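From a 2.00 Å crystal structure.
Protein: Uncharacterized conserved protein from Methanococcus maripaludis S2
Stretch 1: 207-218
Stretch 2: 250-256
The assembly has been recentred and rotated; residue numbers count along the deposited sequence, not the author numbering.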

# COMPACT_ATOMS: atom_id res chain seq x y z
N ALA B 207 20.04 -25.25 -2.29
CA ALA B 207 19.52 -25.60 -0.96
C ALA B 207 18.41 -26.66 -1.02
O ALA B 207 18.36 -27.59 -0.20
CB ALA B 207 19.03 -24.32 -0.19
N ILE B 208 17.52 -26.53 -2.00
CA ILE B 208 16.45 -27.54 -2.19
C ILE B 208 17.12 -28.89 -2.55
O ILE B 208 16.76 -29.93 -1.99
CB ILE B 208 15.48 -27.10 -3.30
CG1 ILE B 208 14.65 -25.87 -2.84
CG2 ILE B 208 14.52 -28.28 -3.74
CD1 ILE B 208 14.01 -25.07 -4.02
N ASN B 209 18.07 -28.86 -3.47
CA ASN B 209 18.79 -30.09 -3.92
C ASN B 209 19.44 -30.80 -2.74
O ASN B 209 19.35 -32.02 -2.60
CB ASN B 209 19.83 -29.73 -4.99
CG ASN B 209 20.16 -30.91 -5.88
OD1 ASN B 209 19.29 -31.72 -6.19
ND2 ASN B 209 21.43 -31.02 -6.30
N ALA B 210 20.03 -30.03 -1.84
CA ALA B 210 20.69 -30.56 -0.65
C ALA B 210 19.72 -31.27 0.29
O ALA B 210 20.03 -32.35 0.83
CB ALA B 210 21.49 -29.45 0.07
N ILE B 211 18.52 -30.70 0.45
CA ILE B 211 17.53 -31.32 1.32
C ILE B 211 16.91 -32.55 0.64
O ILE B 211 16.70 -33.56 1.32
CB ILE B 211 16.41 -30.33 1.81
CG1 ILE B 211 17.03 -29.11 2.54
CG2 ILE B 211 15.40 -31.03 2.76
CD1 ILE B 211 17.87 -29.46 3.76
N ASN B 212 16.60 -32.47 -0.66
CA ASN B 212 16.14 -33.62 -1.41
C ASN B 212 17.14 -34.79 -1.28
O ASN B 212 16.74 -35.90 -0.98
CB ASN B 212 15.93 -33.29 -2.88
CG ASN B 212 14.64 -32.49 -3.12
OD1 ASN B 212 13.85 -32.30 -2.20
ND2 ASN B 212 14.45 -32.04 -4.34
N ASP B 213 18.43 -34.48 -1.43
CA ASP B 213 19.51 -35.47 -1.29
C ASP B 213 19.56 -36.08 0.10
O ASP B 213 19.61 -37.32 0.27
CB ASP B 213 20.86 -34.84 -1.66
CG ASP B 213 21.98 -35.89 -1.85
OD1 ASP B 213 21.65 -37.03 -2.22
OD2 ASP B 213 23.15 -35.57 -1.63
N ALA B 214 19.50 -35.23 1.12
CA ALA B 214 19.48 -35.71 2.49
C ALA B 214 18.26 -36.58 2.77
O ALA B 214 18.35 -37.50 3.60
CB ALA B 214 19.57 -34.56 3.48
N GLY B 215 17.13 -36.26 2.14
CA GLY B 215 15.86 -37.02 2.34
C GLY B 215 14.73 -36.28 3.05
O GLY B 215 13.56 -36.58 2.86
N ASN B 216 15.10 -35.33 3.91
CA ASN B 216 14.18 -34.45 4.63
C ASN B 216 15.06 -33.52 5.45
O ASN B 216 16.30 -33.65 5.43
CB ASN B 216 13.12 -35.19 5.47
CG ASN B 216 13.73 -36.23 6.44
OD1 ASN B 216 14.72 -35.98 7.12
ND2 ASN B 216 13.09 -37.39 6.52
N ILE B 217 14.43 -32.55 6.13
CA ILE B 217 15.18 -31.61 6.98
C ILE B 217 15.90 -32.31 8.15
O ILE B 217 17.10 -32.08 8.38
CB ILE B 217 14.28 -30.47 7.50
CG1 ILE B 217 13.86 -29.57 6.31
CG2 ILE B 217 14.99 -29.66 8.61
CD1 ILE B 217 12.80 -28.58 6.68
N LYS B 218 15.16 -33.16 8.87
CA LYS B 218 15.74 -33.93 9.99
C LYS B 218 17.02 -34.68 9.62
O LYS B 218 18.01 -34.60 10.34
CB LYS B 218 14.70 -34.86 10.59
CG LYS B 218 15.20 -35.68 11.80
CD LYS B 218 14.04 -36.38 12.47
CE LYS B 218 14.44 -37.02 13.80
NZ LYS B 218 13.22 -37.50 14.56
N ASP B 250 8.08 -25.36 -7.54
CA ASP B 250 8.65 -26.34 -8.51
C ASP B 250 9.57 -27.39 -7.82
O ASP B 250 9.80 -28.54 -8.37
CB ASP B 250 9.43 -25.62 -9.63
CG ASP B 250 10.65 -24.88 -9.08
OD1 ASP B 250 11.76 -25.50 -8.96
OD2 ASP B 250 10.47 -23.69 -8.73
N GLY B 251 10.09 -27.01 -6.64
CA GLY B 251 10.97 -27.88 -5.87
C GLY B 251 10.59 -27.98 -4.42
O GLY B 251 11.35 -27.54 -3.55
N PRO B 252 9.42 -28.60 -4.12
CA PRO B 252 9.09 -28.65 -2.71
C PRO B 252 10.03 -29.67 -2.08
O PRO B 252 10.26 -30.71 -2.69
CB PRO B 252 7.66 -29.20 -2.68
CG PRO B 252 7.55 -30.00 -3.90
CD PRO B 252 8.43 -29.30 -4.95
N ILE B 253 10.52 -29.40 -0.89
CA ILE B 253 11.33 -30.38 -0.16
C ILE B 253 10.44 -31.49 0.41
O ILE B 253 9.21 -31.36 0.47
CB ILE B 253 12.20 -29.70 0.94
CG1 ILE B 253 11.32 -28.86 1.87
CG2 ILE B 253 13.31 -28.87 0.25
CD1 ILE B 253 11.90 -28.53 3.22
N PRO B 254 11.06 -32.62 0.80
CA PRO B 254 10.20 -33.75 1.17
C PRO B 254 9.25 -33.48 2.35
O PRO B 254 8.19 -34.09 2.41
CB PRO B 254 11.20 -34.88 1.48
CG PRO B 254 12.46 -34.48 0.67
CD PRO B 254 12.49 -32.98 0.82
N ASP B 255 9.60 -32.56 3.25
CA ASP B 255 8.74 -32.25 4.39
C ASP B 255 7.38 -31.59 4.03
O ASP B 255 6.46 -31.56 4.84
CB ASP B 255 9.46 -31.34 5.40
CG ASP B 255 10.79 -31.92 5.92
OD1 ASP B 255 10.92 -32.07 7.16
OD2 ASP B 255 11.69 -32.17 5.10
N VAL B 256 7.27 -31.06 2.81
CA VAL B 256 6.11 -30.26 2.41
C VAL B 256 4.89 -31.17 2.19
O VAL B 256 5.02 -32.23 1.54
CB VAL B 256 6.46 -29.44 1.14
CG1 VAL B 256 5.19 -28.89 0.44
CG2 VAL B 256 7.42 -28.28 1.53
O HOH W 1 11.52 -31.41 -4.84
O HOH W 2 11.26 -33.55 -2.54
O HOH W 3 12.28 -33.85 8.54

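The first turn of a helix leaves backbone amides without intrahelical partners, and a side chain from elsewhere in the chain can meet them. The packing of 207-218 against 250-256 is a compact example. The first stretch is helical through A214, with successive amide-to-carbonyl hydrogen bonds from I211 N to A207 O through G215 N to I211 O. At G215 the chain leaves the helix with a positive phi of 112°, a conformation in which a CB would be jammed against the preceding carbonyl oxygen, so glycine suits the place by its own backbone angles. N216 is extended and occupies the N-cap position of a new helix starting at I217; its side chain, with chi1 in the p well, caps a backbone N just past the stretch.

The second stretch has no regular helix or strand. It runs alongside the first helix and then folds into a type I turn from I253 to V256, closed by a hydrogen bond of 3.1 Å from V256 N to I253 O. The CA atoms of N212 and I253 lie 5.9 Å apart, and those of N216 and P254 only 5.3 Å, so the turn sits close to the break between the helices.

There D255, with chi1 in the m well, directs its carboxylate at the new helix. I217 N donates to D255 OD2 at 3.0 Å with an N-H...O angle of 155°, the one direct hydrogen bond between the stretches. The other carboxylate oxygen extends the arrangement by one residue: water 3 donates to D255 OD1 at 2.6 Å and accepts from K218 N at 3.0 Å. An aspartate thus serves two consecutive amides of the first helical turn, one directly and one through water.

Beside this polar contact lies an apolar one, centred on the buried I253. Its CG2 packs 3.8 Å from I211 CB and 4.2 Å from I208 CG2, while its CD1 reaches I217 CD1 at 3.6 Å. A single branched side chain therefore touches isoleucines from both helices. P254 adds its ring at the more exposed margin, with CD 4.0 Å from I211 CG2 and CB 3.2 Å from G215 O. Earlier in the second stretch, G251 fits closely against the helix, its O only 3.3 Å from I208 CG2; a CB on G251 would point toward the helix and come within 3.2 Å of that same methyl, a tight approach that glycine avoids.

N212 makes no direct hydrogen bond across the contact, yet two waters join its side-chain amide to P252 O. Water 1 accepts from N212 ND2 at 3.0 Å and donates to P252 O at 2.6 Å; water 2 donates to N212 OD1 at 2.9 Å and to P252 O at 3.0 Å. Asparagine, carrying both a donor and an acceptor, can engage both. In all, 438 Å² is buried, counting both sides.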